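Local coordinates for glycosyl hydrolases family 2, sugar binding domain protein (Bacteroides uniformis str. 3978 T3 ii, PDB 6D1P), which hydrolyses beta-glucuronides as a glycoside hydrolase family 2 enzyme of a human gut bacterium, at the interface of chains A and B. Sequence-based numbering; all coordinates share one arbitrary frame. Chains: chain A/B, Glycosyl hydrolases family 2, sugar binding domain protein.

The interface of chains A and B. Residues chain A 40-43, 47, 50, 61-62; chain B 87, 172-173, 180.
B:Arg172 reaches across to A:Glu47 in this patch of a two-fold symmetric interface between copies of a family 2 glycoside hydrolase; the arginine and its chain B neighbours lie in the sugar-binding domain, and the structure alone does not prove that the dimer is the biological form. Followed from its root, the arginine first sets CB against A:Gly43 CA at 3.6 Å. CG passes the amide end of A:Gln40, and CD lies 3.4 Å from A:Gln40 NE2, with A:Met42 SD a little farther off, the methionine and arginine side chains pointing the same way. A bend at chi3 (81°) turns the guanidinium across the end of the glutamate. NE then donates to A:Glu47 OE1 at 2.9 Å, on the syn side but tilted from the carboxylate plane, while NH2 meets A:Glu47 OE2 at 2.9 Å from well above that plane, a twisted side-on grip with the two flat groups turned 45° apart. A:Gly43 N donates to A:Glu47 OE1 from the face opposite NE, at 2.7 Å, and so helps fix the carboxylate. On the other edge, NH1 gives a bond of 2.8 Å to B:Gln87 OE1, on an in-plane lone pair of the amide. B:Gln87 NE2 in turn holds B:Asp180 OD1, whose carboxylate covers one guanidinium face; A:Pro62, which follows a cis peptide bond, sets CD over the opposite face toward its rim, 3.4 Å from B:Arg172 CZ. A leucine in place of B:Arg172 would probably leave the A:Glu47 carboxylate without its cross-chain charge partner and B:Gln87 OE1 without its NH1 donor. The nearby B:Asp180 is likely to reinforce the arginine's positive charge, and water 3 links its OD2 to A:Glu47 OE2. Beside the arginine's root, water 2 joins B:Arg172 N and B:Gln87 O to A:Asp41 O, while water 1 bridges B:Gln87 O and A:Asp41 N.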
# COMPACT_ATOMS: atom_id res chain seq x y z
N GLN A 40 -6.76 -2.13 4.05
CA GLN A 40 -6.44 -3.53 3.79
C GLN A 40 -7.64 -4.36 4.20
O GLN A 40 -8.57 -3.87 4.85
CB GLN A 40 -5.19 -4.00 4.54
CG GLN A 40 -5.33 -3.97 6.06
CD GLN A 40 -4.09 -4.55 6.74
OE1 GLN A 40 -3.10 -3.86 6.94
NE2 GLN A 40 -4.14 -5.83 7.05
N ASP A 41 -7.64 -5.61 3.75
CA ASP A 41 -8.67 -6.53 4.16
C ASP A 41 -8.35 -7.00 5.57
O ASP A 41 -7.20 -6.99 6.00
CB ASP A 41 -8.74 -7.72 3.21
CG ASP A 41 -10.16 -8.29 3.06
OD1 ASP A 41 -11.14 -7.70 3.56
OD2 ASP A 41 -10.29 -9.37 2.44
N MET A 42 -9.38 -7.41 6.29
CA MET A 42 -9.16 -8.03 7.58
C MET A 42 -9.45 -9.52 7.47
O MET A 42 -10.00 -9.99 6.48
CB MET A 42 -10.01 -7.34 8.65
CG MET A 42 -9.61 -5.88 8.79
SD MET A 42 -7.94 -5.71 9.48
CE MET A 42 -8.27 -6.15 11.20
N GLY A 43 -9.06 -10.27 8.51
CA GLY A 43 -9.09 -11.71 8.42
C GLY A 43 -10.46 -12.33 8.50
O GLY A 43 -10.62 -13.50 8.13
N GLU A 47 -12.76 -10.57 13.28
CA GLU A 47 -11.53 -9.84 13.56
C GLU A 47 -11.77 -8.33 13.56
O GLU A 47 -11.07 -7.58 14.26
CB GLU A 47 -10.44 -10.21 12.56
CG GLU A 47 -9.04 -9.98 13.10
CD GLU A 47 -7.96 -10.14 12.05
OE1 GLU A 47 -8.08 -9.52 10.96
OE2 GLU A 47 -6.98 -10.88 12.32
N ARG A 50 -13.95 -7.93 17.06
CA ARG A 50 -13.52 -8.52 18.32
C ARG A 50 -13.02 -7.45 19.29
O ARG A 50 -12.60 -6.37 18.88
CB ARG A 50 -12.44 -9.57 18.06
CG ARG A 50 -11.06 -9.02 17.77
CD ARG A 50 -10.09 -10.18 17.63
NE ARG A 50 -8.88 -9.82 16.90
CZ ARG A 50 -7.97 -10.71 16.53
NH1 ARG A 50 -8.15 -11.99 16.85
NH2 ARG A 50 -6.90 -10.34 15.85
N VAL A 61 -2.96 -4.80 16.85
CA VAL A 61 -2.53 -4.50 15.49
C VAL A 61 -3.36 -5.35 14.54
O VAL A 61 -3.90 -6.40 14.93
CB VAL A 61 -1.01 -4.74 15.31
CG1 VAL A 61 -0.22 -3.96 16.36
CG2 VAL A 61 -0.68 -6.22 15.35
N PRO A 62 -3.51 -4.92 13.27
CA PRO A 62 -2.98 -3.68 12.68
C PRO A 62 -3.65 -2.42 13.22
O PRO A 62 -4.72 -2.51 13.83
CB PRO A 62 -3.26 -3.86 11.18
CG PRO A 62 -4.38 -4.87 11.12
CD PRO A 62 -4.17 -5.78 12.27
N GLN B 87 -0.45 -6.79 3.63
CA GLN B 87 -1.09 -8.11 3.65
C GLN B 87 -2.18 -8.09 2.59
O GLN B 87 -3.25 -7.51 2.81
CB GLN B 87 -1.66 -8.42 5.03
CG GLN B 87 -0.62 -8.39 6.15
CD GLN B 87 -1.22 -8.79 7.47
OE1 GLN B 87 -1.82 -7.97 8.16
NE2 GLN B 87 -1.11 -10.08 7.80
N ARG B 172 -4.93 -11.14 5.24
CA ARG B 172 -5.31 -11.73 6.51
C ARG B 172 -6.42 -12.75 6.30
O ARG B 172 -7.43 -12.45 5.65
CB ARG B 172 -5.76 -10.65 7.49
CG ARG B 172 -4.68 -9.67 7.86
CD ARG B 172 -5.22 -8.59 8.78
NE ARG B 172 -5.30 -9.00 10.18
CZ ARG B 172 -4.28 -8.96 11.05
NH1 ARG B 172 -3.08 -8.55 10.65
NH2 ARG B 172 -4.46 -9.34 12.32
N ASP B 173 -6.24 -13.96 6.83
CA ASP B 173 -7.22 -15.03 6.68
C ASP B 173 -7.27 -15.81 7.99
O ASP B 173 -6.36 -16.57 8.31
CB ASP B 173 -6.87 -15.95 5.51
CG ASP B 173 -7.93 -17.01 5.24
OD1 ASP B 173 -8.95 -17.09 5.97
OD2 ASP B 173 -7.74 -17.79 4.28
N ASP B 180 -2.69 -14.52 12.64
CA ASP B 180 -2.07 -13.20 12.70
C ASP B 180 -1.82 -12.75 14.12
O ASP B 180 -1.08 -11.78 14.31
CB ASP B 180 -2.91 -12.17 11.96
CG ASP B 180 -2.80 -12.33 10.47
OD1 ASP B 180 -1.68 -12.13 9.95
OD2 ASP B 180 -3.79 -12.72 9.82
O HOH W 1 -5.55 -6.68 1.78
O HOH W 2 -5.15 -8.73 4.58
O HOH W 3 -6.17 -13.22 10.37